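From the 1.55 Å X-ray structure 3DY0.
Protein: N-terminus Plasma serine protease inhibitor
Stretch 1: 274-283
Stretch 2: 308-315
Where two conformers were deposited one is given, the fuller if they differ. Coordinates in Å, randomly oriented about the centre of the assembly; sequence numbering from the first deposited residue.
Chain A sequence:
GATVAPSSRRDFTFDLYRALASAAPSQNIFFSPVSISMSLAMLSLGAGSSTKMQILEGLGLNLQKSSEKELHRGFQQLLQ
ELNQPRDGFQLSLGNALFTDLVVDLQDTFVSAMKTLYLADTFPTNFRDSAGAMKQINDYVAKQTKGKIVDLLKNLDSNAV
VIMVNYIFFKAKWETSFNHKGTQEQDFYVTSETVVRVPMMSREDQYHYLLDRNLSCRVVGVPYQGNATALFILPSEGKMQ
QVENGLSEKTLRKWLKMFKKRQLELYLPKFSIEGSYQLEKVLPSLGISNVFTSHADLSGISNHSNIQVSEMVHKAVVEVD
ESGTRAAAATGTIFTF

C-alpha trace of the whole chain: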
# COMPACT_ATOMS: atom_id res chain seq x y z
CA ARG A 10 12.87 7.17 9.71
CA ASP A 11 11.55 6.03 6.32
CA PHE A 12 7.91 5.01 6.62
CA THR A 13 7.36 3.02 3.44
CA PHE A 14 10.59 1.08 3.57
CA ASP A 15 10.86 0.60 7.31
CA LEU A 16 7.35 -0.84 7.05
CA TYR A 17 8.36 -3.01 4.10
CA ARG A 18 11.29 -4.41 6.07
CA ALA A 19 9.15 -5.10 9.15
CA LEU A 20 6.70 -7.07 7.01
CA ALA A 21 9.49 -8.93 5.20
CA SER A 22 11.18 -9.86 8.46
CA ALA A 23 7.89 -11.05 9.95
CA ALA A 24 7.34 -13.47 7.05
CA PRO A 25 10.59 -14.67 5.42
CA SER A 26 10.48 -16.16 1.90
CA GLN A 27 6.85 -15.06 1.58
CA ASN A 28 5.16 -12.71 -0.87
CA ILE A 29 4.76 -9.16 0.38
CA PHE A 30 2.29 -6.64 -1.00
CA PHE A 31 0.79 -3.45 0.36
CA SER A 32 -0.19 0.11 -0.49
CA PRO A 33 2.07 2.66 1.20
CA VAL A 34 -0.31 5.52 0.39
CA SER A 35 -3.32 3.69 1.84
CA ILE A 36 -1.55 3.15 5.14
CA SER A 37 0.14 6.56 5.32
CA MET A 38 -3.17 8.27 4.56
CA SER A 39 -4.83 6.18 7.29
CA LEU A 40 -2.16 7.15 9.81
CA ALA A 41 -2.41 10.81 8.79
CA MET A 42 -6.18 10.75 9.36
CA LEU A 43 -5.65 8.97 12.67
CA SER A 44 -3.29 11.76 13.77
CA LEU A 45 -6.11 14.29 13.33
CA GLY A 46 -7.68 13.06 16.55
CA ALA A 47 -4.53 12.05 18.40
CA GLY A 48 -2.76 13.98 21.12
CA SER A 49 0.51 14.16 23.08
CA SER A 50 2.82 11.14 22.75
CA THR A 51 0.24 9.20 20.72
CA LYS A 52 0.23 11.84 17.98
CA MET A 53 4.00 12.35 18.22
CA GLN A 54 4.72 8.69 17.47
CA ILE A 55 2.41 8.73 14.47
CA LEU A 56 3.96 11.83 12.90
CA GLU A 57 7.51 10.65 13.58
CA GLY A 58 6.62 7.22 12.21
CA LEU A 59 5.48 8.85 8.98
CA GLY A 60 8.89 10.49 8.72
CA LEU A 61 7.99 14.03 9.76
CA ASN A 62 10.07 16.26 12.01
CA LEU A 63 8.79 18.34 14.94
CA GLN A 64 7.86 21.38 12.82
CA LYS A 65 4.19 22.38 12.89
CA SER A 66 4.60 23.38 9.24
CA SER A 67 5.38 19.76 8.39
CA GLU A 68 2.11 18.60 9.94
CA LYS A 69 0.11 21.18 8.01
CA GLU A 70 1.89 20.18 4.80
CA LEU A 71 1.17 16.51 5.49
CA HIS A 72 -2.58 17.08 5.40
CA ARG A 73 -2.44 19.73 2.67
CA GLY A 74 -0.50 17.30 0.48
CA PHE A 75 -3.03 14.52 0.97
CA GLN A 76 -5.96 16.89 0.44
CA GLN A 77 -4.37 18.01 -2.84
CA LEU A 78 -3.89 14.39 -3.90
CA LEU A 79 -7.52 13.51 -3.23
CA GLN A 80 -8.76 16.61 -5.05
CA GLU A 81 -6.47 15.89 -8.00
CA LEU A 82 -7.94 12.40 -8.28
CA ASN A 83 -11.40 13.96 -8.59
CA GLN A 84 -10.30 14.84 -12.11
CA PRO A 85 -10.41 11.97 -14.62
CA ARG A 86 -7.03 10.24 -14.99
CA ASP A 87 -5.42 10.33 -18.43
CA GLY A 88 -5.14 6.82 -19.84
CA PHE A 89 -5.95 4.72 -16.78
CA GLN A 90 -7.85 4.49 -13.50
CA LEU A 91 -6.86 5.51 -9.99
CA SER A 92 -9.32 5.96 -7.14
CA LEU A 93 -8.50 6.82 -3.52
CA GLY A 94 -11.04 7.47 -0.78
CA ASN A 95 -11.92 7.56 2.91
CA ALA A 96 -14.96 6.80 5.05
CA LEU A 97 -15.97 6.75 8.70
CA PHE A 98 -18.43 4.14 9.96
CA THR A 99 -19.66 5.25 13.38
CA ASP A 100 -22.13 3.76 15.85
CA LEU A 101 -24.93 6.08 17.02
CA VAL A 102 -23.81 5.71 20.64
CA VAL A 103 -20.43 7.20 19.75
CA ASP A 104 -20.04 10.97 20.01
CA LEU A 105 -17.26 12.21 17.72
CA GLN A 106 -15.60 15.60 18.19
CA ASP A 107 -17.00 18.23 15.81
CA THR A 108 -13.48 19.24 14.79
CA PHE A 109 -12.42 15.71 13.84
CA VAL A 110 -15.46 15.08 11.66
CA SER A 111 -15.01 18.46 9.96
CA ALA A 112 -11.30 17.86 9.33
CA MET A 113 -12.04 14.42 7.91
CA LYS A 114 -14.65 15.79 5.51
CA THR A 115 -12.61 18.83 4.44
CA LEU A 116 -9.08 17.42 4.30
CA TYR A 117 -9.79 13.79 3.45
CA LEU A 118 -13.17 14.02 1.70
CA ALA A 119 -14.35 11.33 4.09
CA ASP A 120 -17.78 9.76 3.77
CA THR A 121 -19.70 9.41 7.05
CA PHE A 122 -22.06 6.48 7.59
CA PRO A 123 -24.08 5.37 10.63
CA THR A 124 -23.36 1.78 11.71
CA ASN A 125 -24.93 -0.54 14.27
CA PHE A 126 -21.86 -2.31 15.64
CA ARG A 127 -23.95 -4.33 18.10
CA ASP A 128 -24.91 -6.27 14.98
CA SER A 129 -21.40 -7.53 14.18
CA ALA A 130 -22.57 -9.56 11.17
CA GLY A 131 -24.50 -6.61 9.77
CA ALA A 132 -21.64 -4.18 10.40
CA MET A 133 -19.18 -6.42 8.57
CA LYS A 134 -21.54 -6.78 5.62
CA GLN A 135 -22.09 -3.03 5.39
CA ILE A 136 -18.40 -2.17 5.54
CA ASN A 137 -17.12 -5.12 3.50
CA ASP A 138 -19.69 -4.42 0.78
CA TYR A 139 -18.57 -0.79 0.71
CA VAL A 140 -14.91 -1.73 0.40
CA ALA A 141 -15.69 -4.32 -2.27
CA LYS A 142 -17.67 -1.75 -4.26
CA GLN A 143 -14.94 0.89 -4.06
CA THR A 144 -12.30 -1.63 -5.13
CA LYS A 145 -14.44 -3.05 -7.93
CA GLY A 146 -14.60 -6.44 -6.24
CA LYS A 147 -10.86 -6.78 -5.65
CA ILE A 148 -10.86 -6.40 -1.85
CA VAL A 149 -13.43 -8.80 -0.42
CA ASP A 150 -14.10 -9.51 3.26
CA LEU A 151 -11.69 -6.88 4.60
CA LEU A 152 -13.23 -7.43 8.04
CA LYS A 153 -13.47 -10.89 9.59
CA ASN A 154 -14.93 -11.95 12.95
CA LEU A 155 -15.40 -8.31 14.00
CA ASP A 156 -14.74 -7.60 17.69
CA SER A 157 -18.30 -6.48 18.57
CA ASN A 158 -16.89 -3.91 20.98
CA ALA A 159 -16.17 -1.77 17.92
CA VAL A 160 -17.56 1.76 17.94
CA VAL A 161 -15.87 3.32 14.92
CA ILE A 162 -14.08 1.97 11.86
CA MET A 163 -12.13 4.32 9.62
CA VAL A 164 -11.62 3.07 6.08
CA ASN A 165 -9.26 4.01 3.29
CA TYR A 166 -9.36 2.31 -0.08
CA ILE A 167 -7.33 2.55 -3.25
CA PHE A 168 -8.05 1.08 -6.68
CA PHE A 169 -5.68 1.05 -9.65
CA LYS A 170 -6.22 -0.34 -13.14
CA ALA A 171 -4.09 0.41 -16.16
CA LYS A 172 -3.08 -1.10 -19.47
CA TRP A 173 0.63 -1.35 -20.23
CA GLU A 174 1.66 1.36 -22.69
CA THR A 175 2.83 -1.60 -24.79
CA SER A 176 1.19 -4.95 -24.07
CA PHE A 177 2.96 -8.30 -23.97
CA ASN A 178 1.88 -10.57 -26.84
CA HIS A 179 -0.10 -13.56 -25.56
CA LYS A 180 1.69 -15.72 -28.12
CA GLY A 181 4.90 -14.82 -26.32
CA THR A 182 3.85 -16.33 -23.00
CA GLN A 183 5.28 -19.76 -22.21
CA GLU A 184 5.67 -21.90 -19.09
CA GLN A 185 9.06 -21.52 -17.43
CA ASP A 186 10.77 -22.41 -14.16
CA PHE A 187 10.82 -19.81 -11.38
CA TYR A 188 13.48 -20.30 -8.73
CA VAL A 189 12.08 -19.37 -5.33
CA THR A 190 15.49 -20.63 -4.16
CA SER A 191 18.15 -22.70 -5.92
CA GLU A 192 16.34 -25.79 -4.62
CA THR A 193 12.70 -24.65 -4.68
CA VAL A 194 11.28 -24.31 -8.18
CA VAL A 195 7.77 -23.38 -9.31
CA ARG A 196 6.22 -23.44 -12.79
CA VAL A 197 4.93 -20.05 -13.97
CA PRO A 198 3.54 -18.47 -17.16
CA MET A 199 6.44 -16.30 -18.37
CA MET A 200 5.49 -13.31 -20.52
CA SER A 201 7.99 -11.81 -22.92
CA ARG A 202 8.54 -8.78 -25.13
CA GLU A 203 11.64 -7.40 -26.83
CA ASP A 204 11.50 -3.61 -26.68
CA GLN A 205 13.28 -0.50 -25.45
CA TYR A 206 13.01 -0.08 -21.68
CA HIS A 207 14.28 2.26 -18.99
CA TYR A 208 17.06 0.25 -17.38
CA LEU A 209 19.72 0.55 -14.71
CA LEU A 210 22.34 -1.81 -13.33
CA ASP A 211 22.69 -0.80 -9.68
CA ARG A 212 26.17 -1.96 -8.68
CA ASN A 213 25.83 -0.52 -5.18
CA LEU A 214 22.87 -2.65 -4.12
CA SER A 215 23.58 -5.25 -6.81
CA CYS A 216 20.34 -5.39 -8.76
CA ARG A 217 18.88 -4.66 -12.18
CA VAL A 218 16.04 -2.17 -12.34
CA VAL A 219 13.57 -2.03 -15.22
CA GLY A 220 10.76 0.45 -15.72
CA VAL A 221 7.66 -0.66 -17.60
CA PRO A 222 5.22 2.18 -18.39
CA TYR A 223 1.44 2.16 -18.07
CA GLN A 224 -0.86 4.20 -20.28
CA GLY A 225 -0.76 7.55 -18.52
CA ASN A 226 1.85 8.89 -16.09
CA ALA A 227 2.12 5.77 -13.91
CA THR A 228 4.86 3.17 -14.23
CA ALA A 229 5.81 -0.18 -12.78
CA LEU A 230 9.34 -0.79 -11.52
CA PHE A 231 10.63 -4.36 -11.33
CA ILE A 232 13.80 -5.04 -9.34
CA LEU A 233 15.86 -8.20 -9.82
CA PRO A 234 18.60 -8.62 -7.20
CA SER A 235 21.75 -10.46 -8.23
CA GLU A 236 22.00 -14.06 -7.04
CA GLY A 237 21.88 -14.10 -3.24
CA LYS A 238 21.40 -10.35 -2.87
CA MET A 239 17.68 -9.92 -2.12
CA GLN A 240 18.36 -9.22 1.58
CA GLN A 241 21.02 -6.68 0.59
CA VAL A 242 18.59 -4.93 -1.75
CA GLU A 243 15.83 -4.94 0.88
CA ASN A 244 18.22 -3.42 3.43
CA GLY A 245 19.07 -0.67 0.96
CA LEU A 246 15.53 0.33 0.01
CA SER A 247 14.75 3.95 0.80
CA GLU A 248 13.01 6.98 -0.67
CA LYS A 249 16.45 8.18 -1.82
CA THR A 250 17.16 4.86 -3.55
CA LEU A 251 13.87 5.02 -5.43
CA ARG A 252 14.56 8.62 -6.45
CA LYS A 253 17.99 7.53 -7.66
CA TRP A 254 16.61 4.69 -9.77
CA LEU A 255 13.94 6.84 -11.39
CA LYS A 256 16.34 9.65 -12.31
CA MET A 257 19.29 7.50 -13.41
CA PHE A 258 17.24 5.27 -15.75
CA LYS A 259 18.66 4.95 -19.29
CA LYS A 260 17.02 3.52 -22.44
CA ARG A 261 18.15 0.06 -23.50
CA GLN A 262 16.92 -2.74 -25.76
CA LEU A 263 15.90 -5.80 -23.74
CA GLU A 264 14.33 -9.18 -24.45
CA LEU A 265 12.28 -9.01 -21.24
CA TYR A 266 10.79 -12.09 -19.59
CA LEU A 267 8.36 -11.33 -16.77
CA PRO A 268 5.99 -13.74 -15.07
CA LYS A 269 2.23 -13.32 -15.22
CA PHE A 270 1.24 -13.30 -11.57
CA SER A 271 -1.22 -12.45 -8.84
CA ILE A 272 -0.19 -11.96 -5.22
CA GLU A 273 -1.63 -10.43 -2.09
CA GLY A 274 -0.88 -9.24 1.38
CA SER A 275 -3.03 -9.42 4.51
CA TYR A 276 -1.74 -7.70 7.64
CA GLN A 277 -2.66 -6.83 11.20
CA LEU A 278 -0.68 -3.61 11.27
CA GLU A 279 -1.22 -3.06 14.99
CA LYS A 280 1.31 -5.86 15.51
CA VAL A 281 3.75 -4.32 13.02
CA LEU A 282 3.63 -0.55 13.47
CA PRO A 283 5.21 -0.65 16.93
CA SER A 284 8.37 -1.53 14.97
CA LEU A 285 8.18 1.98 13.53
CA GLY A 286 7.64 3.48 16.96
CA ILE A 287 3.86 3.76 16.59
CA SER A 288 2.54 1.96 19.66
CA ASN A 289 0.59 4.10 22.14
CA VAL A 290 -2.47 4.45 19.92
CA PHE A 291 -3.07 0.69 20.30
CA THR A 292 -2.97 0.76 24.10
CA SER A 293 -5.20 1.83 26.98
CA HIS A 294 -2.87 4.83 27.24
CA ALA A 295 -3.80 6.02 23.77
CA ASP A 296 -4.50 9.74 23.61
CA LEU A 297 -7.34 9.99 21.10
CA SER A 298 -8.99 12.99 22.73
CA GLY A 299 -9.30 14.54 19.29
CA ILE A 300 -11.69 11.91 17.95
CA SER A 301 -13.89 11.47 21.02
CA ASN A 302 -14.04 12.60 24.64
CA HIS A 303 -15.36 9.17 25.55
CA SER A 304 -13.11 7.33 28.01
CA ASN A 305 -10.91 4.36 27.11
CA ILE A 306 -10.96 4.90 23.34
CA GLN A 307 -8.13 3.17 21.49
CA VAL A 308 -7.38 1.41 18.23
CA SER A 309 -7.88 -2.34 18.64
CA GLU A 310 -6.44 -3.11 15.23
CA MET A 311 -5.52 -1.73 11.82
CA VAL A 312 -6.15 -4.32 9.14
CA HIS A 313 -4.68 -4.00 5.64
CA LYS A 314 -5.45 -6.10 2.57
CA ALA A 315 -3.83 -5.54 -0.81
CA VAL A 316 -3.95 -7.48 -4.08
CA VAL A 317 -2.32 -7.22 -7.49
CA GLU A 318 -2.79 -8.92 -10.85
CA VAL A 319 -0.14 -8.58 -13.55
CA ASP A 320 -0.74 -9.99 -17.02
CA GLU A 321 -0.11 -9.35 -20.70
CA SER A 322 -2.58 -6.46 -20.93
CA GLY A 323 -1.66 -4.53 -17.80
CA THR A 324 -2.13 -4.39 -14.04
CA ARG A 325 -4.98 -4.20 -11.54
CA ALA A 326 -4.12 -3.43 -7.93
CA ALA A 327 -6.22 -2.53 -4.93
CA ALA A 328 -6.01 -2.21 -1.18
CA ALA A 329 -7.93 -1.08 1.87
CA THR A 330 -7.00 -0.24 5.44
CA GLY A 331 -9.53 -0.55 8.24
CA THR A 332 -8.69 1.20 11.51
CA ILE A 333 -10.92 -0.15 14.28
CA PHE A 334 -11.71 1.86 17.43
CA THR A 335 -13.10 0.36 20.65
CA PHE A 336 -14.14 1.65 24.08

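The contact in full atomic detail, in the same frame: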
# COMPACT_ATOMS: atom_id res chain seq x y z
N GLY A 274 -1.40 -9.40 0.05
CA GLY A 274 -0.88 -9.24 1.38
C GLY A 274 -2.03 -8.96 2.33
O GLY A 274 -2.93 -8.19 2.00
N SER A 275 -2.00 -9.59 3.49
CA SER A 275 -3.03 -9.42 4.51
C SER A 275 -2.30 -9.20 5.82
O SER A 275 -1.61 -10.10 6.31
CB SER A 275 -3.90 -10.67 4.59
OG SER A 275 -4.89 -10.53 5.59
N TYR A 276 -2.43 -8.01 6.40
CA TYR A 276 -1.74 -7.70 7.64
C TYR A 276 -2.54 -7.10 8.78
O TYR A 276 -3.53 -6.41 8.57
CB TYR A 276 -0.56 -6.75 7.34
CG TYR A 276 0.24 -7.15 6.12
CD1 TYR A 276 0.00 -6.58 4.87
CD2 TYR A 276 1.19 -8.17 6.21
CE1 TYR A 276 0.69 -7.01 3.73
CE2 TYR A 276 1.88 -8.61 5.08
CZ TYR A 276 1.62 -8.03 3.85
OH TYR A 276 2.29 -8.49 2.74
N GLN A 277 -2.08 -7.39 9.99
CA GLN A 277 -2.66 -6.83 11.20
C GLN A 277 -1.57 -5.84 11.57
O GLN A 277 -0.61 -6.18 12.29
CB GLN A 277 -2.83 -7.91 12.27
CG GLN A 277 -3.85 -8.97 11.89
CD GLN A 277 -5.29 -8.47 11.89
OE1 GLN A 277 -6.11 -8.94 11.10
NE2 GLN A 277 -5.60 -7.53 12.78
N LEU A 278 -1.69 -4.63 11.06
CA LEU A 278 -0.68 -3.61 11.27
C LEU A 278 -0.43 -3.20 12.71
O LEU A 278 0.63 -2.67 13.03
CB LEU A 278 -1.02 -2.38 10.42
CG LEU A 278 -1.03 -2.66 8.91
CD1 LEU A 278 -1.45 -1.39 8.18
CD2 LEU A 278 0.35 -3.10 8.43
N GLU A 279 -1.40 -3.44 13.59
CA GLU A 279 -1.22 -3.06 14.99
C GLU A 279 -0.08 -3.87 15.61
O GLU A 279 0.53 -3.46 16.60
CB GLU A 279 -2.51 -3.26 15.79
CG GLU A 279 -2.94 -4.70 16.04
CD GLU A 279 -3.68 -5.33 14.89
OE1 GLU A 279 -4.15 -6.48 15.06
OE2 GLU A 279 -3.81 -4.69 13.82
N LYS A 280 0.24 -5.01 15.01
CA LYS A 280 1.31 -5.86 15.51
C LYS A 280 2.65 -5.48 14.87
O LYS A 280 3.71 -5.83 15.38
CB LYS A 280 1.01 -7.33 15.22
CG LYS A 280 -0.26 -7.84 15.88
N VAL A 281 2.57 -4.73 13.77
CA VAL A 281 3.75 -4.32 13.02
C VAL A 281 4.22 -2.89 13.27
O VAL A 281 5.41 -2.64 13.43
CB VAL A 281 3.49 -4.48 11.50
CG1 VAL A 281 4.73 -4.12 10.71
CG2 VAL A 281 3.04 -5.91 11.20
N LEU A 282 3.28 -1.96 13.29
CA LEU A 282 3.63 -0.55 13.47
C LEU A 282 4.48 -0.22 14.70
O LEU A 282 5.24 0.76 14.68
CB LEU A 282 2.36 0.30 13.41
CG LEU A 282 1.77 0.32 11.99
CD1 LEU A 282 0.42 1.00 11.99
CD2 LEU A 282 2.74 1.03 11.05
N PRO A 283 4.36 -0.99 15.79
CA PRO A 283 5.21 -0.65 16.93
C PRO A 283 6.69 -0.69 16.53
O PRO A 283 7.53 -0.07 17.18
CB PRO A 283 4.84 -1.71 17.96
CG PRO A 283 3.38 -1.90 17.70
CD PRO A 283 3.31 -1.94 16.18
N VAL A 308 -7.28 2.17 19.46
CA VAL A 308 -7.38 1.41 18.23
C VAL A 308 -7.07 -0.05 18.56
O VAL A 308 -5.97 -0.36 19.00
CB VAL A 308 -6.37 1.93 17.18
CG1 VAL A 308 -6.40 1.04 15.94
CG2 VAL A 308 -6.73 3.37 16.80
N SER A 309 -8.05 -0.92 18.36
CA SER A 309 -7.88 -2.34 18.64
C SER A 309 -7.01 -2.98 17.56
O SER A 309 -6.16 -3.82 17.85
CB SER A 309 -9.24 -3.04 18.70
OG SER A 309 -10.02 -2.78 17.55
N GLU A 310 -7.23 -2.57 16.32
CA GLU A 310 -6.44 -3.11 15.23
C GLU A 310 -6.52 -2.26 13.97
O GLU A 310 -7.42 -1.42 13.83
CB GLU A 310 -6.86 -4.56 14.93
CG GLU A 310 -8.28 -4.74 14.41
CD GLU A 310 -8.72 -6.20 14.45
OE1 GLU A 310 -9.07 -6.69 15.54
OE2 GLU A 310 -8.71 -6.86 13.39
N MET A 311 -5.55 -2.44 13.09
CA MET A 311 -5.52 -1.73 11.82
C MET A 311 -5.24 -2.80 10.80
O MET A 311 -4.09 -3.21 10.61
CB MET A 311 -4.41 -0.68 11.80
CG MET A 311 -4.45 0.19 10.56
SD MET A 311 -3.11 1.39 10.46
CE MET A 311 -3.64 2.58 11.67
N VAL A 312 -6.29 -3.27 10.14
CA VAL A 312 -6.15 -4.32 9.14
C VAL A 312 -5.90 -3.77 7.74
O VAL A 312 -6.49 -2.76 7.34
CB VAL A 312 -7.42 -5.22 9.11
CG1 VAL A 312 -7.61 -5.87 10.47
CG2 VAL A 312 -8.64 -4.40 8.74
N HIS A 313 -5.01 -4.42 7.00
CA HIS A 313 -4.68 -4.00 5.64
C HIS A 313 -4.76 -5.22 4.73
O HIS A 313 -4.30 -6.30 5.08
CB HIS A 313 -3.26 -3.42 5.58
CG HIS A 313 -2.90 -2.83 4.25
ND1 HIS A 313 -3.42 -1.64 3.80
CD2 HIS A 313 -2.10 -3.28 3.25
CE1 HIS A 313 -2.95 -1.37 2.59
NE2 HIS A 313 -2.14 -2.36 2.24
N LYS A 314 -5.36 -5.04 3.56
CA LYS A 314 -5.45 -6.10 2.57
C LYS A 314 -5.13 -5.45 1.24
O LYS A 314 -5.66 -4.39 0.92
CB LYS A 314 -6.87 -6.68 2.52
CG LYS A 314 -7.06 -7.77 1.46
CD LYS A 314 -6.19 -8.98 1.75
CE LYS A 314 -6.43 -10.08 0.72
NZ LYS A 314 -7.86 -10.52 0.71
N ALA A 315 -4.23 -6.07 0.48
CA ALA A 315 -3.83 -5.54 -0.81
C ALA A 315 -3.66 -6.68 -1.80
O ALA A 315 -3.18 -7.76 -1.44
CB ALA A 315 -2.52 -4.77 -0.67
O HOH W 1 -6.13 -8.37 6.16

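How do the two backbones lie against each other? Strand 274-277 runs antiparallel to strand 308-315, their directions 175° apart. Gly274 with Ala315 and Tyr276 with His313 form hydrogen-bonded pairs, each closed by two bonds: Gly274 N to Ala315 O (2.8 Å) and Ala315 N to Gly274 O (2.9 Å), then Tyr276 N to His313 O and His313 N to Tyr276 O (both 2.9 Å). Between them, Ser275 faces Lys314 without such bonds, but CA-H...O contacts fill the gap, as from Lys314 CA to Gly274 O (3.3 Å).

What continues the ladder where the chain of the first stretch turns? Leu278 N still reaches Met311 O at 2.8 Å, though its angle of 138° is more bent than those of the pairs before it. Beyond this point a side chain takes over from the backbone: the carboxylate of Glu279 accepts a hydrogen bond from Met311 N at OE2 (2.9 Å), satisfying an amide that would otherwise lack a partner in the first stretch.

How do the polar side chains meet? Gln277 NE2 donates to Glu310 OE2 (3.2 Å) and also to Glu279 OE1 (2.9 Å), so one amide group bridges two carboxylates, giving each a donor. Near Ser275, a water lies 2.6 Å from Ser275 OG and donates to His313 O, 3.0 Å from the water oxygen, tying side chain to opposing backbone.

Which side chains pack by shape rather than by hydrogen bonds? Tyr276 and His313 point to the same face of the sheet, and their rings meet edge to edge, Tyr276 CD1 lying 4.2 Å from His313 CD2. Next to them, Leu278 CD1 packs against His313 CB (3.8 Å) and Met311 SD (4.0 Å). The Met311 side chain, extended as far as SD (chi1 and chi2 both t), also reaches Leu282, whose CD1 is 3.9 Å from Met311 SD, so its sulfur touches both leucines.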